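Local atomic coordinates of glutathione reductase (Bartonella henselae, PDB entry 3O0H), a protein that probably reduces glutathione disulfide to two molecules of glutathione with NADPH, passing the electrons through its bound FAD and a redox-active disulfide. Residues Q236-N239 with D240-A244; K446-K449 with D450-D453. One frame throughout, in Å; residues are numbered along the deposited sequence.

Contact 1: Q236-N239 with D240-A244; sequences QLLN and DAMVA
Two side-chain amides close on one carboxylate oxygen, OD1 of Asp-240. Gln-236, one turn earlier in the helix, donates from NE2 to Asp-240 OD1 at 2.7 Å. Asn-239, the preceding residue, gives it a second hydrogen bond, with ND2 2.9 Å from Asp-240 OD1. The two donors differ in approach. NE2 of Gln-236 meets OD1 on the syn side but tilted well out of the carboxylate plane. ND2 of Asn-239 comes on the anti side and lies nearer that plane. Each amide keeps OD1 close to its own plane. The Asn-239 amide nevertheless stands steeply to the carboxylate, with 73° between the planes, while that of Gln-236 is turned by only 37°. Gln-236 reaches forward because its chain leaves opposite the backbone N (chi1 -175°) and then bends at chi2. Two bonds on one oxygen should limit rotation of the carboxylate. The other end of the Asn-239 amide is also held, since OD1 of Asn-239 is hydrogen-bonded to Tyr-251.

Leu-238 and Met-242 form the apolar pair. The thioether of Met-242 lies against the branch point of Leu-238, with SD 3.6 Å from CG. CD1 of Leu-238 touches both SD and CG of Met-242. Beneath these side chains run regular i to i+4 backbone bonds, such as Met-242 N to Leu-238 O at 2.9 Å.

All of this lies on helix 232-245, the helix of a beta-alpha-beta unit between strands 216-220 and 248-250. Asn-239, Met-242 and Val-243 pack on Ile-249 of the second strand. Leu-238 and Met-242 also touch helix 201-212, through Val-204, Ala-207 and Asn-208.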
loop_
_atom_site.group_PDB
_atom_site.type_symbol
_atom_site.label_atom_id
_atom_site.label_comp_id
_atom_site.label_asym_id
_atom_site.label_seq_id
_atom_site.Cartn_x
_atom_site.Cartn_y
_atom_site.Cartn_z
ATOM N N GLN B 236 -11.126 -13.587 -13.317
ATOM C CA GLN B 236 -12.117 -14.489 -12.750
ATOM C C GLN B 236 -12.499 -14.028 -11.365
ATOM O O GLN B 236 -13.686 -13.969 -11.053
ATOM C CB GLN B 236 -11.624 -15.926 -12.735
ATOM C CG GLN B 236 -12.698 -16.931 -12.244
ATOM C CD GLN B 236 -13.756 -17.125 -13.301
ATOM O OE1 GLN B 236 -13.453 -17.640 -14.377
ATOM N NE2 GLN B 236 -15.000 -16.652 -13.032
ATOM N N LEU B 237 -11.510 -13.691 -10.533
ATOM C CA LEU B 237 -11.828 -13.274 -9.154
ATOM C C LEU B 237 -12.676 -12.016 -9.134
ATOM O O LEU B 237 -13.603 -11.891 -8.288
ATOM C CB LEU B 237 -10.567 -13.070 -8.314
ATOM C CG LEU B 237 -9.742 -14.306 -7.970
ATOM C CD1 LEU B 237 -8.305 -13.909 -7.468
ATOM C CD2 LEU B 237 -10.461 -15.104 -6.931
ATOM N N LEU B 238 -12.370 -11.059 -10.023
ATOM C CA LEU B 238 -13.175 -9.834 -10.073
ATOM C C LEU B 238 -14.612 -10.151 -10.519
ATOM O O LEU B 238 -15.591 -9.734 -9.872
ATOM C CB LEU B 238 -12.561 -8.758 -10.979
ATOM C CG LEU B 238 -13.387 -7.481 -11.112
ATOM C CD1 LEU B 238 -13.648 -6.831 -9.743
ATOM C CD2 LEU B 238 -12.667 -6.448 -12.084
ATOM N N ASN B 239 -14.727 -10.922 -11.594
ATOM C CA ASN B 239 -16.051 -11.292 -12.112
ATOM C C ASN B 239 -16.883 -11.865 -10.984
ATOM O O ASN B 239 -18.019 -11.479 -10.787
ATOM C CB ASN B 239 -15.938 -12.349 -13.207
ATOM C CG ASN B 239 -17.298 -12.881 -13.627
ATOM O OD1 ASN B 239 -17.979 -12.268 -14.452
ATOM N ND2 ASN B 239 -17.703 -14.001 -13.040
ATOM N N ASP B 240 -16.297 -12.809 -10.245
ATOM C CA ASP B 240 -17.038 -13.542 -9.261
ATOM C C ASP B 240 -17.439 -12.637 -8.064
ATOM O O ASP B 240 -18.526 -12.780 -7.491
ATOM C CB ASP B 240 -16.259 -14.751 -8.803
ATOM C CG ASP B 240 -16.024 -15.773 -9.906
ATOM O OD1 ASP B 240 -16.600 -15.720 -11.008
ATOM O OD2 ASP B 240 -15.248 -16.691 -9.613
ATOM N N ALA B 241 -16.575 -11.707 -7.681
ATOM C CA ALA B 241 -16.914 -10.782 -6.593
ATOM C C ALA B 241 -18.036 -9.814 -7.012
ATOM O O ALA B 241 -18.877 -9.389 -6.176
ATOM C CB ALA B 241 -15.663 -10.001 -6.164
ATOM N N MET B 242 -18.032 -9.430 -8.287
ATOM C CA MET B 242 -19.040 -8.489 -8.784
ATOM C C MET B 242 -20.408 -9.158 -8.806
ATOM O O MET B 242 -21.390 -8.579 -8.400
ATOM C CB MET B 242 -18.650 -7.931 -10.175
ATOM C CG MET B 242 -17.454 -6.963 -10.122
ATOM S SD MET B 242 -16.824 -6.476 -11.740
ATOM C CE MET B 242 -18.214 -5.456 -12.290
ATOM N N VAL B 243 -20.464 -10.382 -9.312
ATOM C CA VAL B 243 -21.711 -11.122 -9.370
ATOM C C VAL B 243 -22.214 -11.442 -7.966
ATOM O O VAL B 243 -23.410 -11.321 -7.649
ATOM C CB VAL B 243 -21.509 -12.417 -10.193
ATOM C CG1 VAL B 243 -22.751 -13.299 -10.051
ATOM C CG2 VAL B 243 -21.213 -12.100 -11.711
ATOM N N ALA B 244 -21.310 -11.846 -7.090
ATOM C CA ALA B 244 -21.702 -12.224 -5.724
ATOM C C ALA B 244 -22.352 -11.040 -5.000
ATOM O O ALA B 244 -23.272 -11.222 -4.212
ATOM C CB ALA B 244 -20.478 -12.717 -4.919
#

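Contact 2: K446-K449 with D450-D453; sequences KLTK and DIFD
Lys-449 and Asp-453 form a salt bridge across the first turn of helix 449-454. NZ of Lys-449 lies 2.8 Å from OD1 of Asp-453 and meets its syn lone pair. The lysine chain is bent at chi2 and chi4, which curls the ammonium back toward the helix. A water closes a small ring on the same pair. Its oxygen accepts from Lys-449 NZ at 2.8 Å and donates to Asp-453 OD2 at 2.6 Å. The ammonium is further held by a hydrogen bond to the carbonyl O of Met-469 and a cation-pi contact with Tyr-391.

Backbone bonds start the helix. The carbonyl O of Thr-448 accepts from Ile-451 N at 3.0 Å. A weak bond from Phe-452 N reaches the same oxygen. This oxygen also lies at the edge of the Phe-452 ring, 3.5 Å from CD1. Asp-453 N to Lys-449 O, at 3.0 Å, is the first i to i+4 bond here that is not weak.

Apolar contact is made by Leu-447, whose CD1 meets CG2 of Ile-451 at 4.1 Å. The two side chains cross at about a right angle. Leu-447, Ile-451 and Phe-452 also pack on the second subunit, where Leu-447 meets Leu-447 of that subunit. Separately, the hydroxyl OG1 of Thr-448 rests against the methylene CG1 of Ile-451.

The arrangement is a helix N-terminus with Thr-448 at the N-cap position, though its side chain makes no capping bond. It follows a Schellman motif at Lys-446, so a short link joins two helices at the subunit interface of the dimerisation domain.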
loop_
_atom_site.group_PDB
_atom_site.type_symbol
_atom_site.label_atom_id
_atom_site.label_comp_id
_atom_site.label_asym_id
_atom_site.label_seq_id
_atom_site.Cartn_x
_atom_site.Cartn_y
_atom_site.Cartn_z
ATOM N N LYS B 446 14.693 -6.603 -12.121
ATOM C CA LYS B 446 14.887 -8.041 -12.423
ATOM C C LYS B 446 15.334 -8.819 -11.198
ATOM O O LYS B 446 16.090 -9.782 -11.282
ATOM C CB LYS B 446 15.845 -8.216 -13.585
ATOM C CG LYS B 446 15.393 -7.433 -14.824
ATOM C CD LYS B 446 14.570 -8.236 -15.764
ATOM C CE LYS B 446 14.092 -7.378 -16.961
ATOM N NZ LYS B 446 15.254 -6.805 -17.625
ATOM N N LEU B 447 14.810 -8.438 -10.045
ATOM C CA LEU B 447 15.173 -9.145 -8.831
ATOM C C LEU B 447 14.644 -10.568 -8.893
ATOM O O LEU B 447 13.547 -10.832 -9.422
ATOM C CB LEU B 447 14.618 -8.429 -7.612
ATOM C CG LEU B 447 15.255 -7.072 -7.285
ATOM C CD1 LEU B 447 14.675 -6.550 -5.945
ATOM C CD2 LEU B 447 16.800 -7.138 -7.175
ATOM N N THR B 448 15.400 -11.466 -8.289
ATOM C CA THR B 448 15.065 -12.872 -8.317
ATOM C C THR B 448 14.158 -13.180 -7.129
ATOM O O THR B 448 14.078 -12.415 -6.146
ATOM C CB THR B 448 16.305 -13.761 -8.273
ATOM O OG1 THR B 448 17.078 -13.452 -7.102
ATOM C CG2 THR B 448 17.186 -13.553 -9.523
ATOM N N LYS B 449 13.454 -14.295 -7.251
ATOM C CA LYS B 449 12.539 -14.733 -6.235
ATOM C C LYS B 449 13.265 -14.931 -4.891
ATOM O O LYS B 449 12.688 -14.685 -3.819
ATOM C CB LYS B 449 11.886 -16.034 -6.695
ATOM C CG LYS B 449 10.894 -16.637 -5.690
ATOM C CD LYS B 449 9.829 -15.620 -5.199
ATOM C CE LYS B 449 8.676 -16.378 -4.440
ATOM N NZ LYS B 449 9.174 -17.277 -3.364
ATOM N N ASP B 450 14.542 -15.334 -4.953
ATOM C CA ASP B 450 15.380 -15.474 -3.774
ATOM C C ASP B 450 15.524 -14.194 -2.959
ATOM O O ASP B 450 15.633 -14.249 -1.748
ATOM C CB ASP B 450 16.759 -16.018 -4.178
ATOM C CG ASP B 450 16.640 -17.363 -4.810
ATOM O OD1 ASP B 450 16.414 -18.310 -4.036
ATOM O OD2 ASP B 450 16.678 -17.455 -6.074
ATOM N N ILE B 451 15.525 -13.050 -3.609
ATOM C CA ILE B 451 15.671 -11.777 -2.911
ATOM C C ILE B 451 14.362 -11.425 -2.204
ATOM O O ILE B 451 14.386 -10.881 -1.088
ATOM C CB ILE B 451 16.016 -10.621 -3.861
ATOM C CG1 ILE B 451 17.391 -10.830 -4.542
ATOM C CG2 ILE B 451 15.926 -9.240 -3.118
ATOM C CD1 ILE B 451 18.552 -11.116 -3.650
ATOM N N PHE B 452 13.227 -11.716 -2.844
ATOM C CA PHE B 452 11.932 -11.583 -2.178
ATOM C C PHE B 452 11.937 -12.392 -0.884
ATOM O O PHE B 452 11.533 -11.896 0.183
ATOM C CB PHE B 452 10.774 -12.071 -3.078
ATOM C CG PHE B 452 10.328 -11.076 -4.136
ATOM C CD1 PHE B 452 11.134 -10.751 -5.218
ATOM C CD2 PHE B 452 9.065 -10.509 -4.079
ATOM C CE1 PHE B 452 10.718 -9.854 -6.213
ATOM C CE2 PHE B 452 8.639 -9.580 -5.076
ATOM C CZ PHE B 452 9.468 -9.258 -6.139
ATOM N N ASP B 453 12.371 -13.656 -0.969
ATOM C CA ASP B 453 12.340 -14.547 0.193
ATOM C C ASP B 453 13.295 -14.100 1.303
ATOM O O ASP B 453 13.085 -14.422 2.472
ATOM C CB ASP B 453 12.723 -15.970 -0.204
ATOM C CG ASP B 453 11.711 -16.639 -1.086
ATOM O OD1 ASP B 453 10.643 -16.065 -1.350
ATOM O OD2 ASP B 453 11.997 -17.772 -1.506
HETATM O O HOH W 1 11.114 -19.288 -3.473
#

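Contact 1 comes first along the chain and contact 2 about 200 residues later. Their centres are 31 Å apart, and their nearest atoms are separated by about 17 Å. They share no helix, strand or sheet. Contact 1 lies on helix 232-245, beside the four-stranded parallel sheet that includes strands 216-220 and 248-250. Contact 2 leads into helix 449-454, which packs on strand 409-416 of the seven-stranded antiparallel sheet. The first belongs to the pyridine nucleotide-disulphide oxidoreductase part of the chain, the second to the dimerisation domain. Contact 1 is thus internal to one subunit, in what is probably the NADPH-binding part, whereas contact 2 meets the second subunit.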